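PDB 6HUY: coenzyme F420-dependent N(5),N(10)-methenyltetrahydromethanopterin reductase-related protein from Desulfurobacterium thermolithotrophum DSM 11699, which is an [Fe]-hydrogenase (Hmd) paralogue that binds the iron-guanylylpyridinol cofactor and probably acts on methenyl-tetrahydrofolate. Local coordinates for the interface of chains A and B. Coordinates in Å, arbitrary orientation; residue numbers count along the deposited sequence, not the author numbering. Chains: chain A, Coenzyme F420-dependent N(5),N(10)-methenyltetrahydromethanopterin reductase-related protein; chain B, Coenzyme F420-dependent N(5),N(10)-methenyltetrahydromethanopterin reductase-related protein.

The interface of chains A and B. Residues chain A 220, 228, 238, 274, 281; chain B 205-208.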
loop_
_atom_site.group_PDB
_atom_site.type_symbol
_atom_site.label_atom_id
_atom_site.label_comp_id
_atom_site.label_asym_id
_atom_site.label_seq_id
_atom_site.Cartn_x
_atom_site.Cartn_y
_atom_site.Cartn_z
ATOM N N TYR A 220 7.849 11.369 -2.458
ATOM C CA TYR A 220 6.981 11.927 -3.491
ATOM C C TYR A 220 6.288 13.198 -3.004
ATOM O O TYR A 220 6.169 14.170 -3.758
ATOM C CB TYR A 220 5.964 10.862 -3.940
ATOM C CG TYR A 220 4.899 11.345 -4.900
ATOM C CD1 TYR A 220 5.191 12.272 -5.902
ATOM C CD2 TYR A 220 3.605 10.850 -4.825
ATOM C CE1 TYR A 220 4.199 12.713 -6.786
ATOM C CE2 TYR A 220 2.611 11.272 -5.711
ATOM C CZ TYR A 220 2.907 12.204 -6.683
ATOM O OH TYR A 220 1.920 12.631 -7.560
ATOM N N LEU A 228 7.462 19.936 -8.210
ATOM C CA LEU A 228 6.297 19.893 -9.097
ATOM C C LEU A 228 5.255 20.962 -8.778
ATOM O O LEU A 228 4.491 21.354 -9.670
ATOM C CB LEU A 228 5.618 18.531 -9.030
ATOM C CG LEU A 228 6.412 17.294 -9.441
ATOM C CD1 LEU A 228 5.614 16.102 -9.021
ATOM C CD2 LEU A 228 6.680 17.277 -10.941
ATOM N N GLN A 238 -2.767 9.757 -5.915
ATOM C CA GLN A 238 -1.883 8.862 -6.661
ATOM C C GLN A 238 -1.177 7.880 -5.736
ATOM O O GLN A 238 -0.976 6.719 -6.101
ATOM C CB GLN A 238 -0.876 9.673 -7.482
ATOM C CG GLN A 238 -1.553 10.491 -8.583
ATOM C CD GLN A 238 -0.595 11.193 -9.527
ATOM O OE1 GLN A 238 0.635 11.165 -9.356
ATOM N NE2 GLN A 238 -1.159 11.801 -10.566
ATOM N N MET A 274 10.661 11.524 -13.565
ATOM C CA MET A 274 10.383 11.921 -12.191
ATOM C C MET A 274 11.630 11.971 -11.328
ATOM O O MET A 274 11.515 12.138 -10.110
ATOM C CB MET A 274 9.346 10.984 -11.581
ATOM C CG MET A 274 7.919 11.360 -11.939
ATOM S SD MET A 274 7.548 13.071 -11.488
ATOM C CE MET A 274 7.717 12.980 -9.699
ATOM N N GLN A 281 16.027 13.086 -3.743
ATOM C CA GLN A 281 15.288 11.856 -4.036
ATOM C C GLN A 281 16.201 10.642 -3.922
ATOM O O GLN A 281 16.378 9.892 -4.885
ATOM C CB GLN A 281 14.664 11.925 -5.428
ATOM C CG GLN A 281 13.641 13.034 -5.591
ATOM C CD GLN A 281 13.074 13.101 -6.996
ATOM O OE1 GLN A 281 13.289 14.070 -7.718
ATOM N NE2 GLN A 281 12.354 12.063 -7.393
ATOM N N MET B 205 2.946 10.763 -11.883
ATOM C CA MET B 205 4.029 11.265 -11.036
ATOM C C MET B 205 4.287 10.352 -9.839
ATOM O O MET B 205 5.433 10.227 -9.380
ATOM C CB MET B 205 3.699 12.684 -10.548
ATOM C CG MET B 205 3.623 13.711 -11.672
ATOM S SD MET B 205 2.953 15.323 -11.205
ATOM C CE MET B 205 1.220 14.901 -10.998
ATOM N N GLY B 206 3.241 9.728 -9.311
ATOM C CA GLY B 206 3.379 8.764 -8.237
ATOM C C GLY B 206 4.153 7.500 -8.571
ATOM O O GLY B 206 4.207 6.591 -7.742
ATOM N N ILE B 207 4.746 7.411 -9.766
ATOM C CA ILE B 207 5.693 6.337 -10.039
ATOM C C ILE B 207 6.803 6.357 -8.998
ATOM O O ILE B 207 7.423 5.324 -8.714
ATOM C CB ILE B 207 6.257 6.477 -11.469
ATOM C CG1 ILE B 207 7.192 5.309 -11.823
ATOM C CG2 ILE B 207 7.013 7.800 -11.617
ATOM C CD1 ILE B 207 6.576 3.887 -11.717
ATOM N N VAL B 208 7.078 7.529 -8.416
ATOM C CA VAL B 208 8.067 7.621 -7.346
ATOM C C VAL B 208 7.707 6.655 -6.220
ATOM O O VAL B 208 8.547 5.868 -5.756
ATOM C CB VAL B 208 8.168 9.072 -6.841
ATOM C CG1 VAL B 208 9.061 9.153 -5.613
ATOM C CG2 VAL B 208 8.709 9.978 -7.940
HETATM O O HOH W 1 0.837 12.213 -12.962
#
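B:Met205 and B:Gly206, helical in phi and psi at the first and with psi opened to near zero at the second, form the turn into helix 207-228 of chain B and set the B:Gly206 N-H toward A:Gln238, on helix 232-262 of chain A. Both chains belong to the Hmd family, in which intertwined helices of the C-terminal segments typically build the homodimer, and this patch probably belongs to such a dimer core. The amide N of B:Gly206 donates to A:Gln238 OE1 at 3.0 Å, tilted 26° from the carbonyl plane. From the opposite face the phenol OH of A:Tyr220, 54° out of that plane, donates to A:Gln238 OE1 at 2.7 Å, so two donors grip this oxygen and restrain the amide's rotation. A water links A:Gln238 NE2 to B:Met205 N.

The aromatic ring of A:Tyr220, swung away from its own backbone N (chi1 174°), offers one face to B:Gly206, whose CA lies toward the rim, 3.9 Å from the ring centroid, in a CH-pi contact. A phenylalanine at A:Tyr220 would probably keep this packing but leave A:Gln238 OE1 without its intrachain donor and the amide freer to turn. B:Met205 runs past A:Leu228, its sulfur SD 3.5 Å from the methyl CD1. A:Met274, folded at chi2 and chi3, brings CE to 3.6 Å from B:Val208 CG2, while its CG meets B:Ile207 CG2. A:Gln281 NE2 donates almost straight to A:Met274 O (2.8 Å), which is likely to steady the 3-10 turn 272-274.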